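Local coordinates for protein methylmalonyl-CoA carboxyltransferase 12S subunit (Propionibacterium freudenreichii, PDB 1ON3) that transfers the carboxyl group of methylmalonyl-CoA to the biotin of the 1.3S subunit, as the hexameric 12S core of transcarboxylase, at residues A493-R496 and R497-S501; A248-L251 and L252-P256; D291-D294 and V295-K298; G372-G376 and V377-Y381; K118-E121 and T122-A126. All blocks are in the same frame, centred on the assembly; numbering follows the deposited sequence.

Interaction 1: residues A493-R496 and R497-S501; sequences ADTR and RKIAS
Asp-494 OD1 is joined to Arg-497 through two waters. Water 1 lies 2.8 Å from Asp-494 OD1 and accepts from Arg-497 NE at 2.7 Å, at the edge of the guanidinium and in its plane. Water 2 donates to the same Asp-494 OD1 and accepts from Arg-497 NH2 at 3.0 Å. The direct salt bridge is long, 3.7 Å from Asp-494 OD2 to Arg-497 NH2. The two side chains run side by side and point the same way, with their flat ends turned 59° apart. The waters probably carry much of the link, since the direct pair is long. Arg-497 leaves its backbone with CG anti to the backbone N (chi1 179°), then bends at chi3, which brings the guanidinium back to the aspartate. Lys-498 CD sits 4.0 Å above one guanidinium face, toward its rim.

The backbone is a helix start. Lys-498 N bonds Asp-494 O, Ile-499 N bonds Thr-495 O, and Ala-500 N bonds Arg-496 O at 2.8 Å. Asp-494 is the N-cap residue, yet its carboxylate makes no capping bond. Thr-495 CG2 lies alongside Ile-499 CD1, 3.6 Å away.

Arg-496 points elsewhere, to a salt bridge with Asp-301 and the carbonyls of Asp-271 and Ile-299. Thr-495 and Ile-499 both pack on Ile-299, so helix 495-505 lies against helix 293-299.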
loop_
_atom_site.group_PDB
_atom_site.type_symbol
_atom_site.label_atom_id
_atom_site.label_comp_id
_atom_site.label_asym_id
_atom_site.label_seq_id
_atom_site.Cartn_x
_atom_site.Cartn_y
_atom_site.Cartn_z
ATOM N N ALA E 493 -44.307 -7.438 13.268
ATOM C CA ALA E 493 -44.004 -8.754 13.822
ATOM C C ALA E 493 -42.751 -9.405 13.241
ATOM O O ALA E 493 -42.164 -10.274 13.880
ATOM C CB ALA E 493 -45.214 -9.697 13.637
ATOM N N ASP E 494 -42.350 -9.000 12.033
ATOM C CA ASP E 494 -41.172 -9.572 11.374
ATOM C C ASP E 494 -39.887 -8.754 11.565
ATOM O O ASP E 494 -38.872 -9.055 10.945
ATOM C CB ASP E 494 -41.407 -9.716 9.861
ATOM C CG ASP E 494 -42.646 -10.550 9.519
ATOM O OD1 ASP E 494 -42.902 -11.558 10.199
ATOM O OD2 ASP E 494 -43.347 -10.204 8.547
ATOM N N THR E 495 -39.934 -7.725 12.406
ATOM C CA THR E 495 -38.764 -6.871 12.616
ATOM C C THR E 495 -37.454 -7.617 12.892
ATOM O O THR E 495 -36.448 -7.384 12.214
ATOM C CB THR E 495 -39.035 -5.864 13.738
ATOM O OG1 THR E 495 -40.195 -5.093 13.396
ATOM C CG2 THR E 495 -37.841 -4.900 13.910
ATOM N N ARG E 496 -37.455 -8.514 13.872
ATOM C CA ARG E 496 -36.232 -9.255 14.183
ATOM C C ARG E 496 -35.700 -9.976 12.948
ATOM O O ARG E 496 -34.510 -9.894 12.637
ATOM C CB ARG E 496 -36.478 -10.252 15.312
ATOM C CG ARG E 496 -35.222 -11.009 15.770
ATOM C CD ARG E 496 -35.534 -11.869 16.978
ATOM N NE ARG E 496 -34.640 -13.020 17.118
ATOM C CZ ARG E 496 -33.394 -12.969 17.575
ATOM N NH1 ARG E 496 -32.854 -11.810 17.956
ATOM N NH2 ARG E 496 -32.686 -14.094 17.659
ATOM N N ARG E 497 -36.571 -10.682 12.230
ATOM C CA ARG E 497 -36.121 -11.380 11.025
ATOM C C ARG E 497 -35.529 -10.427 9.988
ATOM O O ARG E 497 -34.474 -10.703 9.430
ATOM C CB ARG E 497 -37.274 -12.161 10.380
ATOM C CG ARG E 497 -36.894 -12.889 9.110
ATOM C CD ARG E 497 -37.962 -13.911 8.736
ATOM N NE ARG E 497 -39.236 -13.295 8.382
ATOM C CZ ARG E 497 -39.500 -12.750 7.198
ATOM N NH1 ARG E 497 -38.579 -12.744 6.251
ATOM N NH2 ARG E 497 -40.693 -12.211 6.959
ATOM N N LYS E 498 -36.203 -9.315 9.705
ATOM C CA LYS E 498 -35.660 -8.391 8.710
ATOM C C LYS E 498 -34.273 -7.855 9.126
ATOM O O LYS E 498 -33.362 -7.775 8.303
ATOM C CB LYS E 498 -36.634 -7.236 8.450
ATOM C CG LYS E 498 -37.577 -7.465 7.246
ATOM C CD LYS E 498 -38.357 -8.763 7.387
ATOM C CE LYS E 498 -39.349 -8.976 6.239
ATOM N NZ LYS E 498 -38.705 -9.039 4.881
ATOM N N ILE E 499 -34.112 -7.508 10.399
ATOM C CA ILE E 499 -32.826 -7.008 10.895
ATOM C C ILE E 499 -31.764 -8.112 10.818
ATOM O O ILE E 499 -30.624 -7.880 10.402
ATOM C CB ILE E 499 -32.953 -6.535 12.370
ATOM C CG1 ILE E 499 -33.854 -5.299 12.446
ATOM C CG2 ILE E 499 -31.572 -6.238 12.956
ATOM C CD1 ILE E 499 -34.200 -4.889 13.878
ATOM N N ALA E 500 -32.148 -9.323 11.203
ATOM C CA ALA E 500 -31.214 -10.447 11.195
ATOM C C ALA E 500 -30.697 -10.778 9.804
ATOM O O ALA E 500 -29.506 -11.007 9.619
ATOM C CB ALA E 500 -31.869 -11.679 11.815
ATOM N N SER E 501 -31.584 -10.801 8.817
ATOM C CA SER E 501 -31.168 -11.133 7.462
ATOM C C SER E 501 -30.311 -10.029 6.876
ATOM O O SER E 501 -29.372 -10.291 6.126
ATOM C CB SER E 501 -32.402 -11.353 6.588
ATOM O OG SER E 501 -33.293 -12.251 7.224
HETATM O O HOH W 1 -40.539 -13.028 10.775
HETATM O O HOH W 2 -42.956 -13.633 8.247
#

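Interaction 2: residues A248-L251 and L252-P256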
loop_
_atom_site.group_PDB
_atom_site.type_symbol
_atom_site.label_atom_id
_atom_site.label_comp_id
_atom_site.label_asym_id
_atom_site.label_seq_id
_atom_site.Cartn_x
_atom_site.Cartn_y
_atom_site.Cartn_z
ATOM N N ALA E 248 -17.817 -4.218 33.714
ATOM C CA ALA E 248 -16.651 -4.232 32.831
ATOM C C ALA E 248 -16.595 -5.503 31.985
ATOM O O ALA E 248 -16.261 -5.449 30.808
ATOM C CB ALA E 248 -15.349 -4.100 33.646
ATOM N N LYS E 249 -16.899 -6.646 32.594
ATOM C CA LYS E 249 -16.875 -7.927 31.878
ATOM C C LYS E 249 -18.006 -7.997 30.860
ATOM O O LYS E 249 -17.800 -8.449 29.737
ATOM C CB LYS E 249 -17.000 -9.106 32.859
ATOM C CG LYS E 249 -15.861 -9.206 33.864
ATOM C CD LYS E 249 -16.024 -10.433 34.774
ATOM C CE LYS E 249 -14.932 -10.474 35.828
ATOM N NZ LYS E 249 -15.059 -11.628 36.775
ATOM N N LYS E 250 -19.196 -7.556 31.254
ATOM C CA LYS E 250 -20.352 -7.561 30.348
ATOM C C LYS E 250 -20.048 -6.668 29.134
ATOM O O LYS E 250 -20.243 -7.061 27.981
ATOM C CB LYS E 250 -21.594 -7.044 31.085
ATOM C CG LYS E 250 -22.861 -6.976 30.223
ATOM C CD LYS E 250 -23.379 -8.356 29.903
ATOM C CE LYS E 250 -24.666 -8.291 29.121
ATOM N NZ LYS E 250 -25.125 -9.649 28.781
ATOM N N LEU E 251 -19.557 -5.461 29.399
ATOM C CA LEU E 251 -19.207 -4.529 28.329
ATOM C C LEU E 251 -18.137 -5.133 27.418
ATOM O O LEU E 251 -18.255 -5.113 26.189
ATOM C CB LEU E 251 -18.692 -3.209 28.934
ATOM C CG LEU E 251 -18.001 -2.220 27.986
ATOM C CD1 LEU E 251 -19.014 -1.698 26.944
ATOM C CD2 LEU E 251 -17.425 -1.050 28.803
ATOM N N LEU E 252 -17.079 -5.669 28.009
ATOM C CA LEU E 252 -16.020 -6.262 27.199
ATOM C C LEU E 252 -16.525 -7.389 26.298
ATOM O O LEU E 252 -16.037 -7.547 25.174
ATOM C CB LEU E 252 -14.891 -6.791 28.087
ATOM C CG LEU E 252 -13.653 -7.360 27.384
ATOM C CD1 LEU E 252 -12.954 -6.292 26.554
ATOM C CD2 LEU E 252 -12.700 -7.903 28.446
ATOM N N SER E 253 -17.509 -8.154 26.771
ATOM C CA SER E 253 -18.041 -9.279 25.996
ATOM C C SER E 253 -18.619 -8.894 24.636
ATOM O O SER E 253 -18.709 -9.743 23.753
ATOM C CB SER E 253 -19.101 -10.050 26.807
ATOM O OG SER E 253 -20.342 -9.358 26.891
ATOM N N PHE E 254 -19.009 -7.627 24.459
ATOM C CA PHE E 254 -19.559 -7.169 23.179
ATOM C C PHE E 254 -18.468 -6.671 22.238
ATOM O O PHE E 254 -18.717 -6.425 21.051
ATOM C CB PHE E 254 -20.545 -5.998 23.373
ATOM C CG PHE E 254 -21.838 -6.379 24.042
ATOM C CD1 PHE E 254 -22.011 -6.187 25.413
ATOM C CD2 PHE E 254 -22.877 -6.937 23.301
ATOM C CE1 PHE E 254 -23.202 -6.552 26.043
ATOM C CE2 PHE E 254 -24.068 -7.303 23.906
ATOM C CZ PHE E 254 -24.235 -7.110 25.296
ATOM N N LEU E 255 -17.254 -6.535 22.761
ATOM C CA LEU E 255 -16.163 -5.973 21.975
ATOM C C LEU E 255 -15.095 -6.904 21.436
ATOM O O LEU E 255 -14.762 -7.923 22.036
ATOM C CB LEU E 255 -15.448 -4.878 22.795
ATOM C CG LEU E 255 -16.351 -3.940 23.611
ATOM C CD1 LEU E 255 -15.500 -2.972 24.461
ATOM C CD2 LEU E 255 -17.252 -3.165 22.657
ATOM N N PRO E 256 -14.533 -6.546 20.283
ATOM C CA PRO E 256 -13.470 -7.345 19.670
ATOM C C PRO E 256 -12.186 -7.034 20.456
ATOM O O PRO E 256 -12.165 -6.109 21.280
ATOM C CB PRO E 256 -13.407 -6.789 18.260
ATOM C CG PRO E 256 -13.741 -5.315 18.482
ATOM C CD PRO E 256 -14.902 -5.402 19.425
HETATM O O HOH W 3 -22.818 -10.637 27.335
#
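Leu-252 N bonds Ala-248 O at 2.9 Å and Ser-253 N bonds Lys-249 O at 3.0 Å, each four residues back, while Phe-254 N reaches Leu-251 O, three residues back. That last donor stands above the carbonyl plane, 53° out of it. Ser-253 OG donates to Lys-250 O over a short 2.5 Å. It can do so because OG sits between the backbone N and the carbonyl carbon (chi1 75°), turned back toward the carbonyl three residues earlier. The same hydroxyl takes a hydrogen from water 3, which in turn accepts from Lys-250 NZ at 2.9 Å. The ammonium also forms a salt bridge with Asp-304, and Arg-322 bonds Ser-253 OG.

Lys-250 and Phe-254 cross at a slant. Lys-250 CE meets the ring at CE1, 3.8 Å away, while Leu-251 O lies at the ring edge, in its plane. Arg-322 makes a cation-pi contact with this ring. Leu-255 turns its CG back to Leu-251 O at 3.4 Å, and its CD1 is 4.4 Å from Leu-251 CG.

Leu-251 packs on Phe-191 and Leu-306, and Phe-254 also on Leu-306. This is the last part of helix 241-253, with a serine hydroxyl bonded to a carbonyl of the helix. It lies between the two seven-stranded sheets of the duplicated carboxyltransferase fold.

Interaction 3: residues D291-D294 and V295-K298; sequences DVRD and VIAK
The guanidinium of Arg-293 forms a side-on salt bridge with Asp-291, and the backbone O of Arg-293 accepts from Ala-297 N at 2.8 Å. Arg-293 NE reaches Asp-291 OD1 at 2.9 Å, on the syn lone pair, and Arg-293 NH2 reaches Asp-291 OD2 at 2.8 Å. The carboxylate carbon lies at the guanidinium edge, in its plane. Asp-291 OD1 also caps the helix start by accepting from Arg-293 N at 2.9 Å. This second donor comes from the anti side, 27° out of the carboxylate plane. Gln-334 bonds the same oxygen, and Arg-293 NH1 has a salt bridge to Glu-307.

Val-292 O takes two backbone hydrogens. Ile-296 N lies in the carbonyl plane at 3.1 Å, while Val-295 N stands well above it. Lys-298 N makes a weak bond to Asp-294 O.

Packing adds to this. With CG1 anti to its carbonyl carbon (chi1 -65°), Ile-296 sends CD1 toward the arginine stem, 4.2 Å from Arg-293 CG. The side chain also rests on Tyr-305, Ile-330 and Leu-367. With an alanine here, a gap is likely to open between that stem and these sheet residues.

The aspartate charge is met by an arginine and by a backbone N-H. This probably stiffens the first turn and limits rotation of the guanidinium.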
loop_
_atom_site.group_PDB
_atom_site.type_symbol
_atom_site.label_atom_id
_atom_site.label_comp_id
_atom_site.label_asym_id
_atom_site.label_seq_id
_atom_site.Cartn_x
_atom_site.Cartn_y
_atom_site.Cartn_z
ATOM N N ASP E 291 -42.147 2.990 25.783
ATOM C CA ASP E 291 -40.729 2.787 26.079
ATOM C C ASP E 291 -40.154 1.993 24.921
ATOM O O ASP E 291 -40.520 0.840 24.718
ATOM C CB ASP E 291 -40.536 1.995 27.364
ATOM C CG ASP E 291 -39.099 2.047 27.866
ATOM O OD1 ASP E 291 -38.172 2.004 27.027
ATOM O OD2 ASP E 291 -38.897 2.118 29.098
ATOM N N VAL E 292 -39.250 2.607 24.163
ATOM C CA VAL E 292 -38.672 1.939 23.007
ATOM C C VAL E 292 -37.852 0.695 23.355
ATOM O O VAL E 292 -37.597 -0.141 22.497
ATOM C CB VAL E 292 -37.820 2.939 22.174
ATOM C CG1 VAL E 292 -36.524 3.288 22.908
ATOM C CG2 VAL E 292 -37.543 2.363 20.795
ATOM N N ARG E 293 -37.446 0.555 24.613
ATOM C CA ARG E 293 -36.673 -0.617 24.994
ATOM C C ARG E 293 -37.569 -1.854 24.988
ATOM O O ARG E 293 -37.078 -2.974 24.973
ATOM C CB ARG E 293 -36.015 -0.406 26.363
ATOM C CG ARG E 293 -34.887 0.643 26.308
ATOM C CD ARG E 293 -34.482 1.112 27.697
ATOM N NE ARG E 293 -35.573 1.821 28.374
ATOM C CZ ARG E 293 -35.409 2.598 29.443
ATOM N NH1 ARG E 293 -34.195 2.775 29.960
ATOM N NH2 ARG E 293 -36.457 3.189 30.005
ATOM N N ASP E 294 -38.885 -1.653 24.997
ATOM C CA ASP E 294 -39.793 -2.797 24.927
ATOM C C ASP E 294 -39.705 -3.376 23.519
ATOM O O ASP E 294 -39.882 -4.578 23.314
ATOM C CB ASP E 294 -41.236 -2.384 25.255
ATOM C CG ASP E 294 -41.430 -2.099 26.730
ATOM O OD1 ASP E 294 -40.694 -2.682 27.553
ATOM O OD2 ASP E 294 -42.318 -1.305 27.069
ATOM N N VAL E 295 -39.424 -2.518 22.541
ATOM C CA VAL E 295 -39.273 -2.979 21.171
ATOM C C VAL E 295 -37.929 -3.699 21.102
ATOM O O VAL E 295 -37.827 -4.802 20.563
ATOM C CB VAL E 295 -39.265 -1.811 20.169
ATOM C CG1 VAL E 295 -38.936 -2.332 18.779
ATOM C CG2 VAL E 295 -40.638 -1.101 20.176
ATOM N N ILE E 296 -36.902 -3.074 21.670
ATOM C CA ILE E 296 -35.565 -3.659 21.667
ATOM C C ILE E 296 -35.580 -5.052 22.285
ATOM O O ILE E 296 -35.046 -5.988 21.706
ATOM C CB ILE E 296 -34.552 -2.766 22.450
ATOM C CG1 ILE E 296 -34.380 -1.423 21.721
ATOM C CG2 ILE E 296 -33.198 -3.505 22.604
ATOM C CD1 ILE E 296 -33.474 -0.395 22.446
ATOM N N ALA E 297 -36.191 -5.183 23.461
ATOM C CA ALA E 297 -36.235 -6.467 24.157
ATOM C C ALA E 297 -36.818 -7.585 23.309
ATOM O O ALA E 297 -36.383 -8.737 23.403
ATOM C CB ALA E 297 -37.019 -6.339 25.452
ATOM N N LYS E 298 -37.793 -7.255 22.471
ATOM C CA LYS E 298 -38.416 -8.267 21.626
ATOM C C LYS E 298 -37.673 -8.588 20.340
ATOM O O LYS E 298 -38.022 -9.549 19.652
ATOM C CB LYS E 298 -39.860 -7.872 21.308
ATOM C CG LYS E 298 -40.726 -7.818 22.555
ATOM C CD LYS E 298 -42.181 -7.521 22.249
ATOM C CE LYS E 298 -42.977 -7.418 23.545
ATOM N NZ LYS E 298 -42.804 -8.627 24.407
#

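Interaction 4: residues G372-G376 and V377-Y381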
loop_
_atom_site.group_PDB
_atom_site.type_symbol
_atom_site.label_atom_id
_atom_site.label_comp_id
_atom_site.label_asym_id
_atom_site.label_seq_id
_atom_site.Cartn_x
_atom_site.Cartn_y
_atom_site.Cartn_z
ATOM N N GLY E 372 -38.542 15.639 15.543
ATOM C CA GLY E 372 -37.669 16.757 15.217
ATOM C C GLY E 372 -36.719 17.015 16.374
ATOM O O GLY E 372 -36.611 16.185 17.290
ATOM N N PHE E 373 -36.012 18.143 16.332
ATOM C CA PHE E 373 -35.126 18.501 17.429
ATOM C C PHE E 373 -35.960 19.304 18.428
ATOM O O PHE E 373 -36.994 19.886 18.080
ATOM C CB PHE E 373 -33.923 19.316 16.935
ATOM C CG PHE E 373 -32.941 18.506 16.123
ATOM C CD1 PHE E 373 -33.094 18.370 14.746
ATOM C CD2 PHE E 373 -31.893 17.841 16.749
ATOM C CE1 PHE E 373 -32.217 17.579 14.005
ATOM C CE2 PHE E 373 -31.008 17.046 16.022
ATOM C CZ PHE E 373 -31.175 16.918 14.643
ATOM N N LEU E 374 -35.520 19.309 19.676
ATOM C CA LEU E 374 -36.213 20.003 20.746
ATOM C C LEU E 374 -36.194 21.522 20.610
ATOM O O LEU E 374 -35.127 22.138 20.575
ATOM C CB LEU E 374 -35.587 19.607 22.077
ATOM C CG LEU E 374 -36.131 20.257 23.342
ATOM C CD1 LEU E 374 -37.545 19.723 23.616
ATOM C CD2 LEU E 374 -35.192 19.929 24.513
ATOM N N PRO E 375 -37.383 22.148 20.538
ATOM C CA PRO E 375 -37.491 23.605 20.409
ATOM C C PRO E 375 -37.079 24.307 21.694
ATOM O O PRO E 375 -37.383 23.838 22.790
ATOM C CB PRO E 375 -38.981 23.818 20.114
ATOM C CG PRO E 375 -39.386 22.531 19.438
ATOM C CD PRO E 375 -38.691 21.508 20.295
ATOM N N GLY E 376 -36.402 25.442 21.562
ATOM C CA GLY E 376 -36.003 26.181 22.741
ATOM C C GLY E 376 -34.843 27.122 22.491
ATOM O O GLY E 376 -33.879 26.765 21.811
ATOM N N VAL E 377 -34.934 28.329 23.041
ATOM C CA VAL E 377 -33.867 29.298 22.880
ATOM C C VAL E 377 -32.523 28.698 23.299
ATOM O O VAL E 377 -31.548 28.772 22.550
ATOM C CB VAL E 377 -34.117 30.559 23.717
ATOM C CG1 VAL E 377 -32.908 31.500 23.605
ATOM C CG2 VAL E 377 -35.387 31.261 23.237
ATOM N N GLN E 378 -32.471 28.110 24.491
ATOM C CA GLN E 378 -31.228 27.524 24.990
ATOM C C GLN E 378 -30.662 26.412 24.104
ATOM O O GLN E 378 -29.455 26.174 24.103
ATOM C CB GLN E 378 -31.403 27.010 26.424
ATOM C CG GLN E 378 -31.504 28.115 27.497
ATOM C CD GLN E 378 -30.489 29.246 27.308
ATOM O OE1 GLN E 378 -29.304 29.004 27.061
ATOM N NE2 GLN E 378 -30.956 30.488 27.434
ATOM N N GLN E 379 -31.518 25.728 23.357
ATOM C CA GLN E 379 -31.036 24.681 22.462
ATOM C C GLN E 379 -30.255 25.353 21.331
ATOM O O GLN E 379 -29.205 24.864 20.895
ATOM C CB GLN E 379 -32.209 23.877 21.903
ATOM C CG GLN E 379 -32.728 22.788 22.874
ATOM C CD GLN E 379 -31.671 21.717 23.154
ATOM O OE1 GLN E 379 -31.131 21.119 22.229
ATOM N NE2 GLN E 379 -31.382 21.478 24.425
ATOM N N GLU E 380 -30.760 26.492 20.871
ATOM C CA GLU E 380 -30.101 27.243 19.803
ATOM C C GLU E 380 -28.828 27.868 20.353
ATOM O O GLU E 380 -27.757 27.759 19.748
ATOM C CB GLU E 380 -31.007 28.361 19.273
ATOM C CG GLU E 380 -32.341 27.903 18.727
ATOM C CD GLU E 380 -32.210 26.951 17.547
ATOM O OE1 GLU E 380 -31.302 27.151 16.700
ATOM O OE2 GLU E 380 -33.032 26.011 17.464
ATOM N N TYR E 381 -28.958 28.531 21.499
ATOM C CA TYR E 381 -27.831 29.184 22.152
ATOM C C TYR E 381 -26.769 28.198 22.607
ATOM O O TYR E 381 -25.605 28.575 22.793
ATOM C CB TYR E 381 -28.312 29.987 23.362
ATOM C CG TYR E 381 -28.929 31.325 23.007
ATOM C CD1 TYR E 381 -29.090 31.714 21.675
ATOM C CD2 TYR E 381 -29.320 32.215 24.004
ATOM C CE1 TYR E 381 -29.622 32.963 21.342
ATOM C CE2 TYR E 381 -29.859 33.469 23.683
ATOM C CZ TYR E 381 -30.004 33.833 22.352
ATOM O OH TYR E 381 -30.534 35.068 22.033
HETATM O O HOH W 4 -32.739 20.884 19.824
HETATM O O HOH W 5 -33.968 23.229 17.666
HETATM O O HOH W 6 -34.713 25.413 19.207
#
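This contact is the entry into helix 377-381, with Gly-376 at the N-cap and the loop after strand 364-370 leading in. It borders the substrate site: the Glu-380 side chain is about 8 Å from a bound methylmalonic acid. Gly-376 O accepts from Glu-380 N at 3.3 Å, in the carbonyl plane, and weakly from Gln-379 N. The backbone of Gly-376 (phi 158°, psi 137°) would jam a side chain against the carbonyl O of Pro-375, and only glycine avoids this.

Leu-374 and Gln-379 cross at about a right angle. Leu-374 CD2 touches Gln-379 NE2 at 4.1 Å, and Gln-379 CG lies 3.4 Å from Leu-374 O. Water 4 joins the same two residues, 2.8 Å from Leu-374 O and 2.9 Å from Gln-379 OE1. Gln-379 OE1 also accepts from Ile-344 N.

Glu-380 bends at chi2 (-61°), and this turns its carboxylate back toward the loop. There water 6 accepts from Gly-376 N at 2.9 Å and bonds Glu-380 OE2. Water 5 lies 2.9 Å from Glu-380 OE2 and reaches Leu-374 O weakly. The main partners of the carboxylate are Ile-202 N and Thr-203 N of the third subunit, residues that line a methylmalonic acid pocket.

Phe-373 and Gln-379 pack on Ile-384 at the start of helix 384-397. Glu-380 and Tyr-381 meet Leu-221 and Ile-230 on helices 218-222 and 224-231 of the third subunit.

Interaction 5: residues K118-E121 and T122-A126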
loop_
_atom_site.group_PDB
_atom_site.type_symbol
_atom_site.label_atom_id
_atom_site.label_comp_id
_atom_site.label_asym_id
_atom_site.label_seq_id
_atom_site.Cartn_x
_atom_site.Cartn_y
_atom_site.Cartn_z
ATOM N N LYS E 118 4.804 3.371 33.939
ATOM C CA LYS E 118 4.394 1.964 34.021
ATOM C C LYS E 118 3.072 1.763 33.271
ATOM O O LYS E 118 2.875 0.783 32.529
ATOM C CB LYS E 118 4.201 1.540 35.491
ATOM C CG LYS E 118 5.494 1.182 36.249
ATOM C CD LYS E 118 5.226 0.720 37.683
ATOM C CE LYS E 118 4.398 -0.548 37.727
ATOM N NZ LYS E 118 4.219 -1.043 39.125
ATOM N N VAL E 119 2.149 2.683 33.488
ATOM C CA VAL E 119 0.850 2.595 32.822
ATOM C C VAL E 119 1.010 2.724 31.301
ATOM O O VAL E 119 0.415 1.959 30.536
ATOM C CB VAL E 119 -0.111 3.688 33.335
ATOM C CG1 VAL E 119 -1.376 3.717 32.479
ATOM C CG2 VAL E 119 -0.491 3.391 34.787
ATOM N N VAL E 120 1.813 3.686 30.861
ATOM C CA VAL E 120 2.033 3.876 29.432
ATOM C C VAL E 120 2.692 2.645 28.802
ATOM O O VAL E 120 2.333 2.234 27.697
ATOM C CB VAL E 120 2.901 5.137 29.164
ATOM C CG1 VAL E 120 3.250 5.228 27.694
ATOM C CG2 VAL E 120 2.126 6.393 29.558
ATOM N N GLU E 121 3.653 2.049 29.502
ATOM C CA GLU E 121 4.319 0.871 28.964
ATOM C C GLU E 121 3.315 -0.267 28.810
ATOM O O GLU E 121 3.361 -1.023 27.839
ATOM C CB GLU E 121 5.519 0.493 29.848
ATOM C CG GLU E 121 6.823 1.117 29.320
ATOM C CD GLU E 121 7.897 1.318 30.379
ATOM O OE1 GLU E 121 7.949 0.524 31.347
ATOM O OE2 GLU E 121 8.699 2.272 30.231
ATOM N N THR E 122 2.382 -0.370 29.748
ATOM C CA THR E 122 1.363 -1.414 29.683
ATOM C C THR E 122 0.407 -1.131 28.534
ATOM O O THR E 122 -0.048 -2.045 27.858
ATOM C CB THR E 122 0.576 -1.513 31.005
ATOM O OG1 THR E 122 1.493 -1.776 32.070
ATOM C CG2 THR E 122 -0.436 -2.643 30.945
ATOM N N MET E 123 0.099 0.142 28.317
ATOM C CA MET E 123 -0.777 0.528 27.210
ATOM C C MET E 123 -0.085 0.219 25.875
ATOM O O MET E 123 -0.726 -0.246 24.918
ATOM C CB MET E 123 -1.081 2.030 27.303
ATOM C CG MET E 123 -1.963 2.391 28.490
ATOM S SD MET E 123 -2.099 4.168 28.683
ATOM C CE MET E 123 -3.009 4.625 27.178
ATOM N N GLU E 124 1.218 0.496 25.799
ATOM C CA GLU E 124 1.974 0.216 24.576
ATOM C C GLU E 124 1.983 -1.282 24.313
ATOM O O GLU E 124 2.002 -1.696 23.156
ATOM C CB GLU E 124 3.426 0.714 24.672
ATOM C CG GLU E 124 3.587 2.241 24.748
ATOM C CD GLU E 124 3.337 2.978 23.429
ATOM O OE1 GLU E 124 3.444 4.228 23.441
ATOM O OE2 GLU E 124 3.042 2.336 22.386
ATOM N N GLN E 125 2.001 -2.090 25.371
ATOM C CA GLN E 125 1.974 -3.540 25.192
ATOM C C GLN E 125 0.599 -3.986 24.688
ATOM O O GLN E 125 0.499 -4.921 23.892
ATOM C CB GLN E 125 2.304 -4.272 26.498
ATOM C CG GLN E 125 3.641 -3.880 27.125
ATOM C CD GLN E 125 4.795 -3.890 26.141
ATOM O OE1 GLN E 125 5.196 -4.944 25.644
ATOM N NE2 GLN E 125 5.341 -2.707 25.854
ATOM N N ALA E 126 -0.466 -3.348 25.165
ATOM C CA ALA E 126 -1.806 -3.704 24.685
ATOM C C ALA E 126 -1.886 -3.396 23.188
ATOM O O ALA E 126 -2.452 -4.170 22.417
ATOM C CB ALA E 126 -2.897 -2.904 25.439
#
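This is a local contact along about two and a half turns of helix 113-129, which follows strand 95-102 and precedes strand 133-139 in the chain. Two carbonyls are each gripped twice. Lys-118 O accepts from Thr-122 N at 3.1 Å and from Thr-122 OG1 at 2.9 Å, from opposite faces of its plane. The hydroxyl reaches it because OG1 is anti to the carbonyl carbon (chi1 -58°). Glu-121 O accepts from Gln-125 N at 3.0 Å and from Gln-125 NE2 at 3.3 Å, again from opposite faces. The glutamine bends at chi2 (-49°), and its amide folds back so that the accepting oxygen lies in the amide plane. The amide oxygen, OE1, bonds Tyr-506 OH of the fourth subunit. If an alanine replaced Gln-125, Tyr-506 of that subunit would probably lose its partner, and Glu-121 O would probably keep only the backbone bond.

Met-123 N to Val-119 O and Glu-124 N to Val-120 O continue the helical ladder. Val-119 and Met-123 cross at a slant, with CG1 of the valine 3.9 Å from SD of the methionine. Val-119 rests on Phe-135 and Met-123 on Leu-164 of helix 147-164, and both on Phe-133. Thr-122 and Gln-125 also touch the sheet, at His-98. Val-120 CG1 meets Glu-124 CG more loosely at 4.2 Å. The Glu-124 carboxylate is met by Lys-163.

This is the helix of the beta-alpha-beta unit formed by strand 95-102, helix 113-129 and strand 133-139, in a carboxyltransferase domain of the ClpP/crotonase superfamily.

From the N terminus the order is interaction 5, 2, 3, 4 and 1. All are local, each within one continuous stretch, so none closes a long loop, and none nests in or crosses another. Interaction 5 lies in the first half, on the helix that follows strand 95-102 and precedes strand 133-139. Interaction 2 lies late in helix 241-253, near the junction of the two halves and against strand 305-308 of the second. Interactions 3 and 1 are neighbours, their centres 14 Å apart, on helices that touch each other. Interaction 4 lies about 27 Å from interaction 3, between centres, and meets another subunit near a bound methylmalonic acid.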